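Local structure of nitrogen regulatory protein P-II (Thiomonas intermedia, 5D4O) at residues L9-I14 and F94-Q99. The protein binds adenine nucleotides such as ADP and AMP and, as a member of the P-II family, probably regulates the activity of other proteins. Numbering follows the deposited sequence. Where two conformers were deposited one is given.
Sequences LKKLEI and FVHDIQ. With ADP (adenosine-5'-diphosphate), chain D.
Glu13 and His96 meet on one face of an antiparallel pair in the ferredoxin-like P-II fold, where strand 7-17 runs beside strand 92-100, outermost in this chain but joined to neighbouring subunits in the trimer. The carboxylate crosses the imidazole with planes 57° apart, Glu13 OE2 sitting 3.3 Å from His96 CE1 at the ring edge. Lys11 bends at chi3 (83°), carrying CE over one ring face, toward the rim, and NZ into a 3.1 Å salt bridge with Glu13 OE1, on the anti side, out of the carboxylate plane. Lys11 NZ of the second subunit meets both Glu13 OE2 and His96 NE2; Lys11 NZ here also takes Glu13 of the third. With an alanine at Glu13, both lysines would probably lose a carboxylate and His96 its edge neighbour. Phe94 CZ lies 3.6 Å from C2 of the ADP adenine. On the other face, Leu12 and Val95 pack side by side under helix 72-88, but the Asp97 end opens to solvent: Lys10 NZ forms a salt bridge with Asp97 OD1 on its syn lone pair, at 2.6 Å, and water bridges that oxygen to Leu9 O. Between the strands, His96 N (2.9 Å) and ND1 (3.1 Å) grip Lys11 O from opposite faces of its carbonyl plane.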
ATOM      1  N   LEU A   9      -0.180  -9.445 -12.569  1.00 26.23           N
ATOM      2  CA  LEU A   9      -0.456 -10.233 -11.373  1.00 27.42           C
ATOM      3  C   LEU A   9      -1.545  -9.473 -10.612  1.00 28.55           C
ATOM      4  O   LEU A   9      -1.911  -8.351 -10.990  1.00 24.94           O
ATOM      5  CB  LEU A   9       0.814 -10.305 -10.493  1.00 27.93           C
ATOM      6  CG  LEU A   9       1.551 -11.637 -10.190  1.00 35.08           C
ATOM      7  CD1 LEU A   9       1.920 -11.752  -8.746  1.00 33.74           C
ATOM      8  CD2 LEU A   9       0.916 -12.887 -10.785  1.00 38.16           C
ATOM      9  N   LYS A  10      -2.041 -10.078  -9.537  1.00 24.12           N
ATOM     10  CA  LYS A  10      -3.009  -9.399  -8.679  1.00 22.14           C
ATOM     11  C   LYS A  10      -2.348  -9.202  -7.322  1.00 25.69           C
ATOM     12  O   LYS A  10      -1.388  -9.907  -6.987  1.00 25.26           O
ATOM     13  CB  LYS A  10      -4.321 -10.193  -8.578  1.00 24.81           C
ATOM     14  CG  LYS A  10      -5.027 -10.408  -9.923  1.00 23.68           C
ATOM     15  CD  LYS A  10      -5.853  -9.185 -10.376  1.00 29.62           C
ATOM     16  CE  LYS A  10      -6.544  -9.443 -11.703  1.00 31.90           C
ATOM     17  NZ  LYS A  10      -7.377  -8.293 -12.122  1.00 30.63           N
ATOM     18  N   LYS A  11      -2.804  -8.198  -6.561  1.00 21.78           N
ATOM     19  CA  LYS A  11      -2.247  -7.976  -5.235  1.00 20.50           C
ATOM     20  C   LYS A  11      -3.410  -7.681  -4.285  1.00 23.62           C
ATOM     21  O   LYS A  11      -4.161  -6.711  -4.478  1.00 22.10           O
ATOM     22  CB  LYS A  11      -1.212  -6.845  -5.218  1.00 20.86           C
ATOM     23  CG  LYS A  11      -0.422  -6.759  -3.886  1.00 25.19           C
ATOM     24  CD  LYS A  11       0.232  -5.388  -3.648  1.00 20.81           C
ATOM     25  CE  LYS A  11      -0.754  -4.396  -3.061  1.00 25.53           C
ATOM     26  NZ  LYS A  11      -0.101  -3.097  -2.733  1.00 28.12           N
ATOM     27  N   LEU A  12      -3.567  -8.547  -3.290  1.00 19.96           N
ATOM     28  CA  LEU A  12      -4.595  -8.357  -2.265  1.00 20.21           C
ATOM     29  C   LEU A  12      -4.025  -7.566  -1.108  1.00 21.86           C
ATOM     30  O   LEU A  12      -2.885  -7.806  -0.685  1.00 21.34           O
ATOM     31  CB  LEU A  12      -5.056  -9.729  -1.694  1.00 21.01           C
ATOM     32  CG  LEU A  12      -6.234 -10.464  -2.345  1.00 29.62           C
ATOM     33  CD1 LEU A  12      -6.371 -10.192  -3.828  1.00 30.63           C
ATOM     34  CD2 LEU A  12      -6.200 -11.972  -1.991  1.00 31.21           C
ATOM     35  N   GLU A  13      -4.855  -6.690  -0.528  1.00 18.66           N
ATOM     36  CA  GLU A  13      -4.579  -6.020   0.745  1.00 17.35           C
ATOM     37  C   GLU A  13      -5.739  -6.503   1.633  1.00 21.53           C
ATOM     38  O   GLU A  13      -6.901  -6.227   1.329  1.00 21.24           O
ATOM     39  CB  GLU A  13      -4.583  -4.508   0.609  1.00 18.65           C
ATOM     40  CG  GLU A  13      -3.270  -4.030   0.035  1.00 18.09           C
ATOM     41  CD  GLU A  13      -3.249  -2.532  -0.187  1.00 27.74           C
ATOM     42  OE1 GLU A  13      -2.190  -2.039  -0.634  1.00 28.17           O
ATOM     43  OE2 GLU A  13      -4.300  -1.870  -0.012  1.00 25.05           O
ATOM     44  N   ILE A  14      -5.428  -7.318   2.626  1.00 19.28           N
ATOM     45  CA  ILE A  14      -6.437  -7.923   3.513  1.00 18.30           C
ATOM     46  C   ILE A  14      -6.276  -7.282   4.891  1.00 20.97           C
ATOM     47  O   ILE A  14      -5.253  -7.502   5.536  1.00 21.75           O
ATOM     48  CB  ILE A  14      -6.203  -9.445   3.614  1.00 20.91           C
ATOM     49  CG1 ILE A  14      -6.169 -10.096   2.207  1.00 22.87           C
ATOM     50  CG2 ILE A  14      -7.296 -10.074   4.550  1.00 22.22           C
ATOM     51  CD1 ILE A  14      -5.471 -11.465   2.161  1.00 24.20           C
ATOM     52  N   PHE A  94      -8.975  -5.572  -0.545  1.00 17.69           N
ATOM     53  CA  PHE A  94      -8.883  -4.744  -1.738  1.00 18.78           C
ATOM     54  C   PHE A  94      -8.059  -5.505  -2.773  1.00 24.58           C
ATOM     55  O   PHE A  94      -6.949  -5.943  -2.470  1.00 23.93           O
ATOM     56  CB  PHE A  94      -8.209  -3.401  -1.434  1.00 19.55           C
ATOM     57  CG  PHE A  94      -8.818  -2.606  -0.309  1.00 20.24           C
ATOM     58  CD1 PHE A  94     -10.200  -2.517  -0.160  1.00 21.86           C
ATOM     59  CD2 PHE A  94      -8.012  -1.891   0.569  1.00 22.10           C
ATOM     60  CE1 PHE A  94     -10.763  -1.778   0.894  1.00 23.05           C
ATOM     61  CE2 PHE A  94      -8.576  -1.135   1.607  1.00 23.51           C
ATOM     62  CZ  PHE A  94      -9.944  -1.074   1.754  1.00 21.72           C
ATOM     63  N   VAL A  95      -8.600  -5.667  -3.964  1.00 20.04           N
ATOM     64  CA  VAL A  95      -7.903  -6.370  -5.055  1.00 19.86           C
ATOM     65  C   VAL A  95      -7.314  -5.336  -5.999  1.00 23.49           C
ATOM     66  O   VAL A  95      -8.044  -4.483  -6.522  1.00 23.15           O
ATOM     67  CB  VAL A  95      -8.822  -7.346  -5.851  1.00 22.53           C
ATOM     68  CG1 VAL A  95      -7.991  -8.165  -6.863  1.00 22.65           C
ATOM     69  CG2 VAL A  95      -9.593  -8.271  -4.925  1.00 22.89           C
ATOM     70  N   HIS A  96      -6.000  -5.460  -6.262  1.00 20.63           N
ATOM     71  CA  HIS A  96      -5.255  -4.558  -7.143  1.00 19.67           C
ATOM     72  C   HIS A  96      -4.710  -5.319  -8.341  1.00 24.25           C
ATOM     73  O   HIS A  96      -4.421  -6.512  -8.251  1.00 23.73           O
ATOM     74  CB  HIS A  96      -4.008  -3.973  -6.387  1.00 19.52           C
ATOM     75  CG  HIS A  96      -4.306  -3.146  -5.169  1.00 21.35           C
ATOM     76  ND1 HIS A  96      -4.810  -3.720  -4.009  1.00 22.02           N
ATOM     77  CD2 HIS A  96      -4.087  -1.827  -4.945  1.00 22.29           C
ATOM     78  CE1 HIS A  96      -4.898  -2.737  -3.128  1.00 20.84           C
ATOM     79  NE2 HIS A  96      -4.506  -1.574  -3.655  1.00 21.12           N
ATOM     80  N   ASP A  97      -4.513  -4.605  -9.434  1.00 21.63           N
ATOM     81  CA  ASP A  97      -3.745  -5.069 -10.586  1.00 21.76           C
ATOM     82  C   ASP A  97      -2.352  -4.564 -10.358  1.00 24.74           C
ATOM     83  O   ASP A  97      -2.165  -3.377  -9.996  1.00 23.00           O
ATOM     84  CB  ASP A  97      -4.260  -4.424 -11.882  1.00 23.66           C
ATOM     85  CG  ASP A  97      -5.503  -5.093 -12.410  1.00 34.58           C
ATOM     86  OD1 ASP A  97      -5.689  -6.286 -12.136  1.00 37.12           O
ATOM     87  OD2 ASP A  97      -6.283  -4.425 -13.093  1.00 42.46           O
ATOM     88  N   ILE A  98      -1.358  -5.449 -10.537  1.00 20.69           N
ATOM     89  CA  ILE A  98       0.048  -5.025 -10.460  1.00 20.21           C
ATOM     90  C   ILE A  98       0.816  -5.701 -11.605  1.00 23.85           C
ATOM     91  O   ILE A  98       0.269  -6.579 -12.287  1.00 23.65           O
ATOM     92  CB  ILE A  98       0.714  -5.379  -9.098  1.00 21.79           C
ATOM     93  CG1 ILE A  98       0.658  -6.905  -8.807  1.00 22.20           C
ATOM     94  CG2 ILE A  98       0.089  -4.568  -7.942  1.00 21.59           C
ATOM     95  CD1 ILE A  98       1.793  -7.442  -7.748  1.00 22.22           C
ATOM     96  N   GLN A  99       2.085  -5.290 -11.799  1.00 21.15           N
ATOM     97  CA  GLN A  99       3.024  -5.886 -12.768  0.52 21.39           C
ATOM     98  C   GLN A  99       4.233  -6.358 -11.967  1.00 24.08           C
ATOM     99  O   GLN A  99       4.644  -5.672 -11.013  1.00 23.03           O
ATOM    100  CB  GLN A  99       3.514  -4.870 -13.824  0.52 22.59           C
ATOM    101  CG  GLN A  99       2.561  -4.620 -14.996  0.52 32.88           C
ATOM    102  CD  GLN A  99       3.125  -3.604 -15.971  0.52 42.21           C
ATOM    103  OE1 GLN A  99       3.504  -3.921 -17.112  0.52 35.81           O
ATOM    104  NE2 GLN A  99       3.198  -2.347 -15.548  0.52 31.60           N
TER
HETATM  105  PB  ADP D 201     -16.436  -2.558  12.375  1.00 41.88           P
HETATM  106  O1B ADP D 201     -16.509  -3.765  13.173  0.53 40.95           O
HETATM  107  O2B ADP D 201     -16.018  -1.388  13.275  0.53 42.53           O
HETATM  108  O3B ADP D 201     -17.764  -2.253  11.747  0.65 42.42           O
HETATM  109  PA  ADP D 201     -15.257  -2.718   9.603  1.00 31.28           P
HETATM  110  O1A ADP D 201     -16.248  -1.823   8.961  1.00 32.20           O
HETATM  111  O2A ADP D 201     -15.359  -4.126   9.055  1.00 28.67           O
HETATM  112  O3A ADP D 201     -15.356  -2.756  11.203  1.00 33.55           O
HETATM  113  O5' ADP D 201     -13.805  -2.128   9.315  0.84 25.65           O
HETATM  114  C5' ADP D 201     -12.668  -2.725   9.954  1.00 25.72           C
HETATM  115  C4' ADP D 201     -11.408  -2.050   9.474  1.00 24.95           C
HETATM  116  O4' ADP D 201     -11.300  -2.177   8.040  1.00 23.55           O
HETATM  117  C3' ADP D 201     -11.336  -0.550   9.713  1.00 23.38           C
HETATM  118  O3' ADP D 201     -10.940  -0.226  11.037  1.00 25.33           O
HETATM  119  C2' ADP D 201     -10.286  -0.133   8.683  1.00 20.12           C
HETATM  120  O2' ADP D 201      -8.992  -0.471   9.147  1.00 22.53           O
HETATM  121  C1' ADP D 201     -10.646  -1.033   7.506  1.00 21.96           C
HETATM  122  N9  ADP D 201     -11.525  -0.382   6.541  1.00 23.14           N
HETATM  123  C8  ADP D 201     -12.895  -0.402   6.507  1.00 26.02           C
HETATM  124  N7  ADP D 201     -13.416   0.353   5.571  1.00 25.94           N
HETATM  125  C5  ADP D 201     -12.312   0.899   4.935  1.00 24.20           C
HETATM  126  C6  ADP D 201     -12.186   1.776   3.840  1.00 25.50           C
HETATM  127  N6  ADP D 201     -13.229   2.363   3.242  1.00 25.27           N
HETATM  128  N1  ADP D 201     -10.934   2.101   3.435  1.00 22.49           N
HETATM  129  C2  ADP D 201      -9.891   1.622   4.125  1.00 22.09           C
HETATM  130  N3  ADP D 201      -9.888   0.814   5.190  1.00 20.77           N
HETATM  131  C4  ADP D 201     -11.140   0.464   5.529  1.00 23.57           C
HETATM  132  O   HOH W   1      -2.975  -7.533 -13.399  1.00 34.38           O